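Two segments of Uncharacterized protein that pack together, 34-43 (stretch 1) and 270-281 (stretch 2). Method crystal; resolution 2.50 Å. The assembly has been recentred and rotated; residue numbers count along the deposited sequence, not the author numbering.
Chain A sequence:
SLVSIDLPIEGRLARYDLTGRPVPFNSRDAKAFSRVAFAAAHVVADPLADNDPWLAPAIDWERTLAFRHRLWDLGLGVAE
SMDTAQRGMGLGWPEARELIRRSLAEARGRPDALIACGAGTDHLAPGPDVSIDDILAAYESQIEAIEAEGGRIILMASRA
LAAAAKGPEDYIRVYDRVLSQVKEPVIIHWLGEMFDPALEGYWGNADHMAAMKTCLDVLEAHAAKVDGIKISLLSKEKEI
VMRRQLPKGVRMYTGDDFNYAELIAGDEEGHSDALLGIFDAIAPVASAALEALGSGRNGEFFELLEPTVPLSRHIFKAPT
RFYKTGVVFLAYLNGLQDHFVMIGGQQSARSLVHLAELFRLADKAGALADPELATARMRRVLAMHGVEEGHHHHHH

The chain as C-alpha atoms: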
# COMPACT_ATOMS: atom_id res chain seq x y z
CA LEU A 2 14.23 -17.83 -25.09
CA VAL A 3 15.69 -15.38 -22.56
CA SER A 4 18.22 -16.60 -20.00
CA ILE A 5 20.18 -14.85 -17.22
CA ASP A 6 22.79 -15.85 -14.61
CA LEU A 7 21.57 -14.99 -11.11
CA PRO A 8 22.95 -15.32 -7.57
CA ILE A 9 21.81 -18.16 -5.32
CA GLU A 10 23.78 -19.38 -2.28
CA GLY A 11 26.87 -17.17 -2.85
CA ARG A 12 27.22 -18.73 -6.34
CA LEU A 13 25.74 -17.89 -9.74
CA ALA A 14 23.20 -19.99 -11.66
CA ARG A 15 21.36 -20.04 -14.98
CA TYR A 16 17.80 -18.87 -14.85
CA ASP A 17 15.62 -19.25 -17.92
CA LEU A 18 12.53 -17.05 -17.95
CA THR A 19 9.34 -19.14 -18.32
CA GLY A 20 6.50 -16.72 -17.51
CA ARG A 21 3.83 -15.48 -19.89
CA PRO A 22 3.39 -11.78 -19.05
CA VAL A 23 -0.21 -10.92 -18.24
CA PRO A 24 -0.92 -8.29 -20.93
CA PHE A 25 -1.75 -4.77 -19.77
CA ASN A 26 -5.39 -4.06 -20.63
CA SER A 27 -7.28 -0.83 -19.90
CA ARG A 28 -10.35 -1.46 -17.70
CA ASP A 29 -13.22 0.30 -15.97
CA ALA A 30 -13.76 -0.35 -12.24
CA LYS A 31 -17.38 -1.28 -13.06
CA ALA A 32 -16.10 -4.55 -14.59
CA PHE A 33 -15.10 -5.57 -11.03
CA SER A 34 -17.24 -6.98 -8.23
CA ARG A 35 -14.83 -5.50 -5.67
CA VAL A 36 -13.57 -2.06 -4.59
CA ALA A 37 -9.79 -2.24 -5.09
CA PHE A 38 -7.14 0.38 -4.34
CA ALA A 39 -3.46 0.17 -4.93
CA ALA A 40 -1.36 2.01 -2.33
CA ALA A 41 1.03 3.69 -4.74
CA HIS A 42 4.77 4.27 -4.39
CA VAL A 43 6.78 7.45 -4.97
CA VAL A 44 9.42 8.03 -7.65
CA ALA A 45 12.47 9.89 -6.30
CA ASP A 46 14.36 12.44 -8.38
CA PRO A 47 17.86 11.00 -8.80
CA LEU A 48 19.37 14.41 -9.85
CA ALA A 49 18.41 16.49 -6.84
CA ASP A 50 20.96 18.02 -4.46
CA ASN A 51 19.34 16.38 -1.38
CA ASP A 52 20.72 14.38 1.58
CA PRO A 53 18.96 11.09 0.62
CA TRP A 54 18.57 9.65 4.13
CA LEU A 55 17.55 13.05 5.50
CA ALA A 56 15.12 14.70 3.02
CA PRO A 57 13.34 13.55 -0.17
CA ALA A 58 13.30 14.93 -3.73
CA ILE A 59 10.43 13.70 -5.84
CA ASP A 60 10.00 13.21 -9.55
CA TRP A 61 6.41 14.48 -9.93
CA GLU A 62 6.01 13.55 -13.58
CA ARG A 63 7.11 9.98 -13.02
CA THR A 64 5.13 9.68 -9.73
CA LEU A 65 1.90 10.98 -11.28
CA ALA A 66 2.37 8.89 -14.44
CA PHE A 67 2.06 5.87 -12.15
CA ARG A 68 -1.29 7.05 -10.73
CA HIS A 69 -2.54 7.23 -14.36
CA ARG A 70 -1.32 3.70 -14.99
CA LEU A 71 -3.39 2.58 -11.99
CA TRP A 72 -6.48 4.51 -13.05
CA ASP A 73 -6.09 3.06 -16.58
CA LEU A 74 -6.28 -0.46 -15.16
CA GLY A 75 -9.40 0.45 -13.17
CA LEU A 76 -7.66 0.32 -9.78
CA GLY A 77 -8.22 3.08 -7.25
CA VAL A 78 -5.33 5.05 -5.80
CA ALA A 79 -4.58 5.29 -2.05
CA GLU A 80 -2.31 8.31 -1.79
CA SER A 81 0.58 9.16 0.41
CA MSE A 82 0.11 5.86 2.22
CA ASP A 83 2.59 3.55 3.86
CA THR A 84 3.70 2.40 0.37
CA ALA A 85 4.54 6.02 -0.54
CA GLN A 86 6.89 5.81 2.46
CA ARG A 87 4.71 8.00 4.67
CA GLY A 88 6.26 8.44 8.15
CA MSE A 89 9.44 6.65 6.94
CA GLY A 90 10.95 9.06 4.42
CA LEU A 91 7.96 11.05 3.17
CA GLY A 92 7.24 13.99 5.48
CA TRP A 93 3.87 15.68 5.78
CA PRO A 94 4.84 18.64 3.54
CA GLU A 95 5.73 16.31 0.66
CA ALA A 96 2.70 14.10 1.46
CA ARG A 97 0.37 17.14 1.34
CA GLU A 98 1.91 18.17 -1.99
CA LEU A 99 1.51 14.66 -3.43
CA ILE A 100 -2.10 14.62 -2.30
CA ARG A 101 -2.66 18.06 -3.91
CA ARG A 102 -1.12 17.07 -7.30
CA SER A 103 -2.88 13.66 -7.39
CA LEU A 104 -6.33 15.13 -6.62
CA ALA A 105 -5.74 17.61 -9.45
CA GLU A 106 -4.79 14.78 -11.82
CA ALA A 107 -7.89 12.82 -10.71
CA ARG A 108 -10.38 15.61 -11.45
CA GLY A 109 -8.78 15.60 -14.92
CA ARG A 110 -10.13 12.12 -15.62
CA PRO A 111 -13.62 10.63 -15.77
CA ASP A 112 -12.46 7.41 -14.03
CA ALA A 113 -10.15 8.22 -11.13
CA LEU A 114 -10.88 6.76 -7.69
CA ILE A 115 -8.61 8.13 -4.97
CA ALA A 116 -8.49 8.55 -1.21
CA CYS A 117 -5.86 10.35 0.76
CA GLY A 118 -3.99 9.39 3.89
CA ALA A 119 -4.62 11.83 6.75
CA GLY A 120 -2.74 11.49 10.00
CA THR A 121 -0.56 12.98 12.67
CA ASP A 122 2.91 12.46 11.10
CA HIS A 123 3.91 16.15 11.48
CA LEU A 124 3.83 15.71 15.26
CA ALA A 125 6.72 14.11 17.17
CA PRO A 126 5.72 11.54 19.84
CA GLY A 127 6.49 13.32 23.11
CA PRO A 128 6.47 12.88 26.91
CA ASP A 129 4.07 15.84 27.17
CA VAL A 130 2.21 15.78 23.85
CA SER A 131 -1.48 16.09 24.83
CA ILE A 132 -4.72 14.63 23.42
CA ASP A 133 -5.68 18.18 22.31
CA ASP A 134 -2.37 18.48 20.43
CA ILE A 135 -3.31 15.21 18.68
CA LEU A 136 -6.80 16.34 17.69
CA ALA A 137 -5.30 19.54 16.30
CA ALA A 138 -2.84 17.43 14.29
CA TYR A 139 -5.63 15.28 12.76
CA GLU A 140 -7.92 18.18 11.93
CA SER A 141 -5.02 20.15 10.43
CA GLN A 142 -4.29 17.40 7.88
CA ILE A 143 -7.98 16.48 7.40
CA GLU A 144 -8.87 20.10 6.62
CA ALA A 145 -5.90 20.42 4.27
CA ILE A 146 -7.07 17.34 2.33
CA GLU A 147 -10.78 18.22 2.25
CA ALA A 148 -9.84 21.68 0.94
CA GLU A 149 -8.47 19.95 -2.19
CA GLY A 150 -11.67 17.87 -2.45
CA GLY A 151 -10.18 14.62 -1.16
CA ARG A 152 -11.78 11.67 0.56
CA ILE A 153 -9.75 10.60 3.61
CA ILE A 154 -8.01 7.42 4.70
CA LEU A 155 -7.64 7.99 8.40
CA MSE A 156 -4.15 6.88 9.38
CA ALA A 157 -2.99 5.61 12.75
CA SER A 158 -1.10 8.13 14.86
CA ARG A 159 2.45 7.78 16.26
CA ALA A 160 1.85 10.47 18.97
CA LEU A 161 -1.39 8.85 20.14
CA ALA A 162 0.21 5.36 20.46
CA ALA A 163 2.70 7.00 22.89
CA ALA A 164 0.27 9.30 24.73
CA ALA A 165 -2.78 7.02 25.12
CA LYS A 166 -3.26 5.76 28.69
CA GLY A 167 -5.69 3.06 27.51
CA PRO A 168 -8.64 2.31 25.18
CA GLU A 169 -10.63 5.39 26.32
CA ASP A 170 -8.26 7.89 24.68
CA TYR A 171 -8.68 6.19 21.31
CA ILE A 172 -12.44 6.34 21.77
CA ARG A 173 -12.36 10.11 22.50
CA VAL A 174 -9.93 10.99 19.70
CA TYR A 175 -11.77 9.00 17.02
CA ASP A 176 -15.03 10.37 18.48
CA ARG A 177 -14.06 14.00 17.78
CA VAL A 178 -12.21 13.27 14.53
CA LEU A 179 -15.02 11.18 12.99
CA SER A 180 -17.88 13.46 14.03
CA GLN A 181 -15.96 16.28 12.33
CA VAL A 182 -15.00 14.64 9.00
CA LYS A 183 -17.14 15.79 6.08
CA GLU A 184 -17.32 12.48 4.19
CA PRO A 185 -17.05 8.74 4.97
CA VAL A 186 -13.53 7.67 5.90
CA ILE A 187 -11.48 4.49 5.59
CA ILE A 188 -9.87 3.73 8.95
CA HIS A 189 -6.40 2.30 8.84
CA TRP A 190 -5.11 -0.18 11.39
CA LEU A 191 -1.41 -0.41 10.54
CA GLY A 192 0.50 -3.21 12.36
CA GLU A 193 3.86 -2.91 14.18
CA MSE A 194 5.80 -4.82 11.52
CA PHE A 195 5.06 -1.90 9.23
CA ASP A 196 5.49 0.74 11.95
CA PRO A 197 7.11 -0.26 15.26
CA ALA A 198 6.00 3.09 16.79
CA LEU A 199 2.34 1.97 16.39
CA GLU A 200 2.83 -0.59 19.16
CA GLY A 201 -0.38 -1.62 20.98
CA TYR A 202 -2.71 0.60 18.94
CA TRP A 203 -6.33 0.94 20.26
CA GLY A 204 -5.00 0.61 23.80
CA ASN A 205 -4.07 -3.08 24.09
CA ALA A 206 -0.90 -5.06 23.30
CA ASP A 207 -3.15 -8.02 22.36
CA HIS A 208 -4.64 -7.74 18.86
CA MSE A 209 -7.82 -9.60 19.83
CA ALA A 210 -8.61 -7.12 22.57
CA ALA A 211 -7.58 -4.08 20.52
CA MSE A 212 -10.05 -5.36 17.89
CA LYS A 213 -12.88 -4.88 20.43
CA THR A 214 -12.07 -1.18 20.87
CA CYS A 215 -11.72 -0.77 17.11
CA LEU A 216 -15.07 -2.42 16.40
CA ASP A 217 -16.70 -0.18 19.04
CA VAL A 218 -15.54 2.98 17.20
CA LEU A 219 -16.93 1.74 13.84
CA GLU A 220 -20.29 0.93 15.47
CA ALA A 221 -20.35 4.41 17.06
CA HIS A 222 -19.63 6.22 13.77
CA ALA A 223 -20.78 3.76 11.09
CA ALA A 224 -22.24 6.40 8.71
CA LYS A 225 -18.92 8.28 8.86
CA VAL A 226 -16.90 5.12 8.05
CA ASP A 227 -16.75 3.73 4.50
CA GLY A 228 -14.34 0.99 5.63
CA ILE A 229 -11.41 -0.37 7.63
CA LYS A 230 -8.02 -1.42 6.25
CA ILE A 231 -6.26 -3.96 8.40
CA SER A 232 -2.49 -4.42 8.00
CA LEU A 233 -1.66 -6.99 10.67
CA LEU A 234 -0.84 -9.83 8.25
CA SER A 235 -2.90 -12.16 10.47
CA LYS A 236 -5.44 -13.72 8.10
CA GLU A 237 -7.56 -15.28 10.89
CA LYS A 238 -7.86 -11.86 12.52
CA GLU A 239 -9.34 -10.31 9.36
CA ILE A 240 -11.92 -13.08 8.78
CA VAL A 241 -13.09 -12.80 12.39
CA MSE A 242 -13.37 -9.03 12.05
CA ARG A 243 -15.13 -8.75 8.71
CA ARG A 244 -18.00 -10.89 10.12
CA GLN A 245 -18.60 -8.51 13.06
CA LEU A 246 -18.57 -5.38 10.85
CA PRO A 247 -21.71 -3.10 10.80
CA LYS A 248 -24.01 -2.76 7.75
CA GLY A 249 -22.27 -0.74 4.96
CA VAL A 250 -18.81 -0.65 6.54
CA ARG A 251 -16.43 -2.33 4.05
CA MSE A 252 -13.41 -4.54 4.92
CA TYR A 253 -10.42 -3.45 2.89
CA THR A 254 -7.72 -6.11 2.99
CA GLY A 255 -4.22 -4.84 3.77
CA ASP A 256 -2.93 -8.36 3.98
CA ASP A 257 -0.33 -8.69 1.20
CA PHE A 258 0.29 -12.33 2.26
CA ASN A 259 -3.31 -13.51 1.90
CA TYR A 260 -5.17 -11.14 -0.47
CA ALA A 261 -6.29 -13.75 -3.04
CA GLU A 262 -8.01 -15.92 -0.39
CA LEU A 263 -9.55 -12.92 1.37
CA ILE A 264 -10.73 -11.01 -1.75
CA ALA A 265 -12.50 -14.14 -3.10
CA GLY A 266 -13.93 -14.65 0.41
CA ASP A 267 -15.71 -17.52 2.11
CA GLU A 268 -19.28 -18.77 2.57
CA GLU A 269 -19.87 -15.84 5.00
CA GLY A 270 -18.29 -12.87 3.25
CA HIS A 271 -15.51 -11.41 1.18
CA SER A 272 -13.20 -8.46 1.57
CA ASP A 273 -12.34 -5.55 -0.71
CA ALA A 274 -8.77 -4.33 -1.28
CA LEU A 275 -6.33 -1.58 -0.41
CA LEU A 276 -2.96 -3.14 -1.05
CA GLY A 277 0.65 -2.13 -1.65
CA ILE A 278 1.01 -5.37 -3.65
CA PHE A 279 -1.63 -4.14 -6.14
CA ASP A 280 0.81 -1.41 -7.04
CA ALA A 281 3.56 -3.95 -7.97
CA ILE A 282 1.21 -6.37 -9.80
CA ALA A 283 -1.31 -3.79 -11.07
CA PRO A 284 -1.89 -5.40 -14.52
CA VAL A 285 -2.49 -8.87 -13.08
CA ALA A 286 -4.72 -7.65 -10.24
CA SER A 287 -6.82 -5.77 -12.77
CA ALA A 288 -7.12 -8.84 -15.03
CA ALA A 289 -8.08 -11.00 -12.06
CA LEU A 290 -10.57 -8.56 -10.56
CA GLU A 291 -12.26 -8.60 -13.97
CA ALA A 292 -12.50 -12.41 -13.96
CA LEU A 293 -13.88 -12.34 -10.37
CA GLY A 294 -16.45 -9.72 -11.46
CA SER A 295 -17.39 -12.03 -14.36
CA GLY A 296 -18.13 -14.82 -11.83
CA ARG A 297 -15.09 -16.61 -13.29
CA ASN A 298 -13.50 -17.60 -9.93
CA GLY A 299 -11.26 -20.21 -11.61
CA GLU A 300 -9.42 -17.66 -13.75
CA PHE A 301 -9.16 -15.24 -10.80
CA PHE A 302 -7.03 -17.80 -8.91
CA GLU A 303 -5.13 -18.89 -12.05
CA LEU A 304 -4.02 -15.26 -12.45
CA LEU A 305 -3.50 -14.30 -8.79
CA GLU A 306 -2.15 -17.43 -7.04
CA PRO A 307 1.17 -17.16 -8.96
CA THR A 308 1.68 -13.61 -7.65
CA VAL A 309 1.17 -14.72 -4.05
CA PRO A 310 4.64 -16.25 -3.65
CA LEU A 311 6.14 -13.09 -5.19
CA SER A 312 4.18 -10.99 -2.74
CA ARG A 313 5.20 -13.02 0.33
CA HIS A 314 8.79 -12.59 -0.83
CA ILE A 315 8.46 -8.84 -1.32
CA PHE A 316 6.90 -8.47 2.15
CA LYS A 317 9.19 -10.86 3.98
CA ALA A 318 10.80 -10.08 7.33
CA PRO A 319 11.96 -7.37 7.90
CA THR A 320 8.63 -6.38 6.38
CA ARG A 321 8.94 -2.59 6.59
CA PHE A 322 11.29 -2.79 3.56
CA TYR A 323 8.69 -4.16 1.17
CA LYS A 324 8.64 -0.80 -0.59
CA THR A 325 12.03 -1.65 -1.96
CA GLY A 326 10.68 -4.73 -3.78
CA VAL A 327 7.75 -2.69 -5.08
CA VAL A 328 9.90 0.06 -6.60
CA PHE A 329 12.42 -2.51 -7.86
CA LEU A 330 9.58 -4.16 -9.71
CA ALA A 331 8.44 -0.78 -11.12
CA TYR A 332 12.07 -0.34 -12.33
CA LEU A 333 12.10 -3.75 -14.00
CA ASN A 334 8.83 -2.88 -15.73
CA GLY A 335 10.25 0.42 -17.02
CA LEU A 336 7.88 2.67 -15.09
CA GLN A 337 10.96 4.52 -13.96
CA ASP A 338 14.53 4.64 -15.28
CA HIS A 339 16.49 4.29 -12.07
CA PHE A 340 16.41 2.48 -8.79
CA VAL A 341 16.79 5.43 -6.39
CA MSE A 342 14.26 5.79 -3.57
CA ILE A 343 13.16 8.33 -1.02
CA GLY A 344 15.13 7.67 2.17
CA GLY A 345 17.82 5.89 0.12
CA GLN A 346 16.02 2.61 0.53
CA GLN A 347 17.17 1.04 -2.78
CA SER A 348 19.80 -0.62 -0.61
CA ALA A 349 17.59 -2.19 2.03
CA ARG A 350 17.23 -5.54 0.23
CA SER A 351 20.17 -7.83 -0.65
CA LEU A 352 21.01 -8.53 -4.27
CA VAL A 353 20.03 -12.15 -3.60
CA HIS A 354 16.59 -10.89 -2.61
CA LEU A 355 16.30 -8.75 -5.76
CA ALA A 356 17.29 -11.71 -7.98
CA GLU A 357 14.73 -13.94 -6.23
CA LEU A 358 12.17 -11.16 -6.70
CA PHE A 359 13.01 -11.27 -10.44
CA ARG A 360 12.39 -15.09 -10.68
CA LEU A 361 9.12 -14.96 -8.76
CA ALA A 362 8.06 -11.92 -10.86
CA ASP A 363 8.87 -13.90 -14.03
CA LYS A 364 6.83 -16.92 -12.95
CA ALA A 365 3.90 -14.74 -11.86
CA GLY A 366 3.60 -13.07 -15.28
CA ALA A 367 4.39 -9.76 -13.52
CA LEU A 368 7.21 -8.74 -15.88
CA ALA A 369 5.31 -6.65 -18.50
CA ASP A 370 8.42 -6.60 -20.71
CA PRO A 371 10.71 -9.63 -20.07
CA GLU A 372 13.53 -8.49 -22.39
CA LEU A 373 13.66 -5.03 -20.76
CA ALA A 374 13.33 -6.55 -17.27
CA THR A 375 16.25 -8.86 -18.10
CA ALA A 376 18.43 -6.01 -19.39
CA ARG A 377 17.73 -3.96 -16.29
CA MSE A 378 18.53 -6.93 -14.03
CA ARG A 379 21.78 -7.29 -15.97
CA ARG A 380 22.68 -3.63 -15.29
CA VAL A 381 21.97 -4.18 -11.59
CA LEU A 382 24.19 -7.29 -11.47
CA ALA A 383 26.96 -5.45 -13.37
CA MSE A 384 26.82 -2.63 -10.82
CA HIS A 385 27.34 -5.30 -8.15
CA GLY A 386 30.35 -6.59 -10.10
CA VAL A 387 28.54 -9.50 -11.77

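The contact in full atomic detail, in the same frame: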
# COMPACT_ATOMS: atom_id res chain seq x y z
N SER A 34 -16.26 -6.76 -9.28
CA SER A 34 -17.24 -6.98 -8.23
C SER A 34 -16.61 -6.69 -6.88
O SER A 34 -17.10 -7.17 -5.85
CB SER A 34 -17.77 -8.42 -8.27
OG SER A 34 -16.72 -9.36 -8.11
N ARG A 35 -15.51 -5.93 -6.89
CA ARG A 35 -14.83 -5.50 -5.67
C ARG A 35 -14.42 -4.05 -5.80
O ARG A 35 -14.26 -3.56 -6.92
CB ARG A 35 -13.57 -6.34 -5.45
CG ARG A 35 -13.79 -7.83 -5.24
CD ARG A 35 -14.32 -8.12 -3.85
NE ARG A 35 -14.56 -9.55 -3.67
CZ ARG A 35 -15.70 -10.17 -3.97
NH1 ARG A 35 -16.72 -9.49 -4.46
NH2 ARG A 35 -15.81 -11.48 -3.78
N VAL A 36 -14.24 -3.37 -4.66
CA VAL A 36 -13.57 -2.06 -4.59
C VAL A 36 -12.09 -2.22 -4.22
O VAL A 36 -11.74 -2.55 -3.08
CB VAL A 36 -14.26 -1.13 -3.58
CG1 VAL A 36 -13.56 0.23 -3.54
CG2 VAL A 36 -15.73 -0.95 -3.94
N ALA A 37 -11.22 -1.96 -5.20
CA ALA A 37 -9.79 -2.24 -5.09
C ALA A 37 -8.97 -0.99 -5.27
O ALA A 37 -9.10 -0.31 -6.29
CB ALA A 37 -9.38 -3.26 -6.12
N PHE A 38 -8.12 -0.70 -4.28
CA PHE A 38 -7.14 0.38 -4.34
C PHE A 38 -5.75 -0.22 -4.38
O PHE A 38 -5.47 -1.21 -3.68
CB PHE A 38 -7.15 1.20 -3.06
CG PHE A 38 -8.33 2.11 -2.90
CD1 PHE A 38 -9.49 1.66 -2.28
CD2 PHE A 38 -8.25 3.43 -3.30
CE1 PHE A 38 -10.56 2.52 -2.10
CE2 PHE A 38 -9.32 4.29 -3.11
CZ PHE A 38 -10.48 3.83 -2.52
N ALA A 39 -4.86 0.40 -5.13
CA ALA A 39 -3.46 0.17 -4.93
C ALA A 39 -2.86 1.33 -4.11
O ALA A 39 -3.09 2.51 -4.40
CB ALA A 39 -2.76 -0.00 -6.26
N ALA A 40 -2.12 1.00 -3.05
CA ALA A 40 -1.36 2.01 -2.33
C ALA A 40 -0.09 2.27 -3.15
O ALA A 40 0.75 1.38 -3.29
CB ALA A 40 -1.01 1.53 -0.93
N ALA A 41 0.04 3.47 -3.71
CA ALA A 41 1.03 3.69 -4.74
C ALA A 41 2.33 4.29 -4.21
O ALA A 41 2.32 5.13 -3.31
CB ALA A 41 0.45 4.57 -5.84
N HIS A 42 3.43 3.87 -4.81
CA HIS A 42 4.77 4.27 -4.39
C HIS A 42 5.13 5.62 -4.96
O HIS A 42 4.40 6.15 -5.82
CB HIS A 42 5.79 3.23 -4.85
CG HIS A 42 6.01 3.20 -6.33
ND1 HIS A 42 5.16 2.58 -7.17
CD2 HIS A 42 7.01 3.77 -7.13
CE1 HIS A 42 5.60 2.73 -8.44
NE2 HIS A 42 6.73 3.46 -8.40
N VAL A 43 6.25 6.17 -4.50
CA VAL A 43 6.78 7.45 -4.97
C VAL A 43 8.08 7.29 -5.76
O VAL A 43 8.97 6.57 -5.34
CB VAL A 43 7.05 8.40 -3.77
CG1 VAL A 43 7.77 9.67 -4.24
CG2 VAL A 43 5.75 8.77 -3.10
N GLY A 270 -18.56 -14.17 3.84
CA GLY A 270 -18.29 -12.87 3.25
C GLY A 270 -17.02 -12.82 2.44
O GLY A 270 -16.29 -13.80 2.33
N HIS A 271 -16.77 -11.67 1.84
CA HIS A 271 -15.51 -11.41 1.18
C HIS A 271 -14.91 -10.15 1.75
O HIS A 271 -15.53 -9.50 2.60
CB HIS A 271 -15.67 -11.34 -0.33
CG HIS A 271 -16.74 -10.38 -0.81
ND1 HIS A 271 -16.59 -9.04 -0.77
CD2 HIS A 271 -18.00 -10.62 -1.38
CE1 HIS A 271 -17.70 -8.45 -1.26
NE2 HIS A 271 -18.56 -9.42 -1.65
N SER A 272 -13.70 -9.82 1.33
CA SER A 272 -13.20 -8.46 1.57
C SER A 272 -12.79 -7.75 0.29
O SER A 272 -12.47 -8.39 -0.72
CB SER A 272 -12.11 -8.38 2.65
OG SER A 272 -11.29 -9.52 2.71
N ASP A 273 -12.85 -6.42 0.35
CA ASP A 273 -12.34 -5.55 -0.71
C ASP A 273 -10.82 -5.38 -0.56
O ASP A 273 -10.18 -6.18 0.12
CB ASP A 273 -13.10 -4.22 -0.67
CG ASP A 273 -14.55 -4.36 -1.14
OD1 ASP A 273 -14.75 -4.71 -2.32
OD2 ASP A 273 -15.47 -4.12 -0.33
N ALA A 274 -10.23 -4.37 -1.19
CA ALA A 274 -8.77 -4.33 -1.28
C ALA A 274 -8.17 -2.94 -1.26
O ALA A 274 -8.63 -2.04 -1.94
CB ALA A 274 -8.29 -5.08 -2.51
N LEU A 275 -7.13 -2.79 -0.45
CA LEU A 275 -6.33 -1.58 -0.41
C LEU A 275 -4.92 -2.07 -0.07
O LEU A 275 -4.53 -2.22 1.10
CB LEU A 275 -6.88 -0.61 0.64
CG LEU A 275 -6.47 0.86 0.57
CD1 LEU A 275 -7.30 1.61 1.60
CD2 LEU A 275 -4.98 1.04 0.84
N LEU A 276 -4.17 -2.35 -1.13
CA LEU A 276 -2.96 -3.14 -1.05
C LEU A 276 -1.77 -2.47 -1.71
O LEU A 276 -1.87 -1.97 -2.84
CB LEU A 276 -3.19 -4.49 -1.73
CG LEU A 276 -4.10 -5.49 -1.01
CD1 LEU A 276 -4.60 -6.53 -2.00
CD2 LEU A 276 -3.35 -6.14 0.14
N GLY A 277 -0.62 -2.50 -1.03
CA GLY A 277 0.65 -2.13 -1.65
C GLY A 277 1.07 -3.12 -2.73
O GLY A 277 1.74 -2.74 -3.68
N ILE A 278 0.66 -4.39 -2.61
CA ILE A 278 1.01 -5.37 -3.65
C ILE A 278 0.30 -5.07 -4.99
O ILE A 278 0.84 -5.35 -6.06
CB ILE A 278 0.83 -6.85 -3.19
CG1 ILE A 278 1.29 -7.85 -4.27
CG2 ILE A 278 -0.61 -7.16 -2.81
CD1 ILE A 278 2.78 -7.85 -4.54
N PHE A 279 -0.89 -4.48 -4.92
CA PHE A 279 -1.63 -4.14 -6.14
C PHE A 279 -0.94 -3.09 -6.99
O PHE A 279 -1.17 -2.99 -8.19
CB PHE A 279 -3.06 -3.75 -5.80
CG PHE A 279 -3.98 -4.93 -5.68
CD1 PHE A 279 -3.47 -6.23 -5.69
CD2 PHE A 279 -5.34 -4.75 -5.54
CE1 PHE A 279 -4.29 -7.32 -5.59
CE2 PHE A 279 -6.18 -5.84 -5.43
CZ PHE A 279 -5.66 -7.12 -5.45
N ASP A 280 -0.08 -2.31 -6.35
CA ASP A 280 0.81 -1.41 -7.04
C ASP A 280 1.77 -2.26 -7.92
O ASP A 280 1.76 -2.13 -9.15
CB ASP A 280 1.54 -0.55 -6.00
CG ASP A 280 2.76 0.18 -6.57
OD1 ASP A 280 3.43 -0.35 -7.49
OD2 ASP A 280 3.06 1.27 -6.06
N ALA A 281 2.55 -3.13 -7.28
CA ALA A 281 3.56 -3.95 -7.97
C ALA A 281 3.03 -4.94 -9.02
O ALA A 281 3.73 -5.26 -9.99
CB ALA A 281 4.43 -4.67 -6.96

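Residues 37-40 and 273-276 run side by side as parallel strands, their directions only 9° apart, and the side chains around this pairing adopt conformations that extend it at both ends. The backbone ladder follows the usual parallel pattern, in which alternate residues of each strand turn N and O toward the partner. Ala 274 N donates to Val 36 O (3.0 Å), Phe 38 N to Ala 274 O (2.7 Å), Leu 276 N to Phe 38 O (3.1 Å) and Ala 40 N to Leu 276 O (3.0 Å). Three of these carbonyls, those of Ala 274, Phe 38 and Leu 276, also receive CA-H...O contacts, such as Ala 37 CA to Ala 274 O at 3.4 Å.

Before the first rung, a side chain takes the place of a backbone acceptor. The CA-to-CB bond of Asp 273 points sideways, but its m rotamer (chi1 -71°) brings the carboxylate back to the neighbouring stretch, where OD1 accepts from Val 36 N at 2.7 Å with a nearly straight angle of 165°. OD2 is hydrogen-bonded elsewhere in the structure, so both carboxylate oxygens are engaged.

Arg 35 likewise starts sideways and then turns in. With chi1 and chi2 both m (-63° and -75°) and chi3 t, the chain bends near its root and then extends, laying the guanidinium flat on the ring of His 271. The centres are 3.4 Å apart and the planes 10° from parallel, with Arg 35 NH2 over the ring face, 3.3 Å from His 271 CG. His 271, whose CA-to-CB bond points toward stretch 1, presents that face in a p rotamer. The interaction is a stack rather than a hydrogen bond: Arg 35 NH1 lies 3.4 Å from His 271 NE2, but the angle is poor. Instead NH1 donates to Ser 34 O (2.7 Å), which helps to hold the guanidinium in this orientation.

Within the sheet, side chains alternate between faces. On one face, Phe 38 (m, chi2 90°) and Leu 275 (t, t) are paired, with Phe 38 CB 3.7 Å from Leu 275 CG. On the other lie Ala 37, Ala 39, Ala 274 and Leu 276. The short side chains of Ala 37 and Ala 39 are met there by Phe 279, from the helical segment that follows the second strand. Its CB is 3.8 Å from Ala 39 CB, and its m rotamer (chi1 -85°, chi2 9°) carries the ring edge along to Ala 37, with CE2 4.2 Å from Ala 37 CB.

Beyond the last backbone rung, Asp 280 takes over. Its CA-to-CB bond points toward stretch 1, and the t rotamer (chi1 165°) extends the carboxylate to His 42. OD2 accepts two hydrogen bonds from that residue, from His 42 N at 2.9 Å and from His 42 ND1 at 2.7 Å. The p rotamer of His 42 (chi1 70°) makes this pincer possible by folding ND1 to the same oxygen that its own backbone N reaches; OD2 lies near the ring plane.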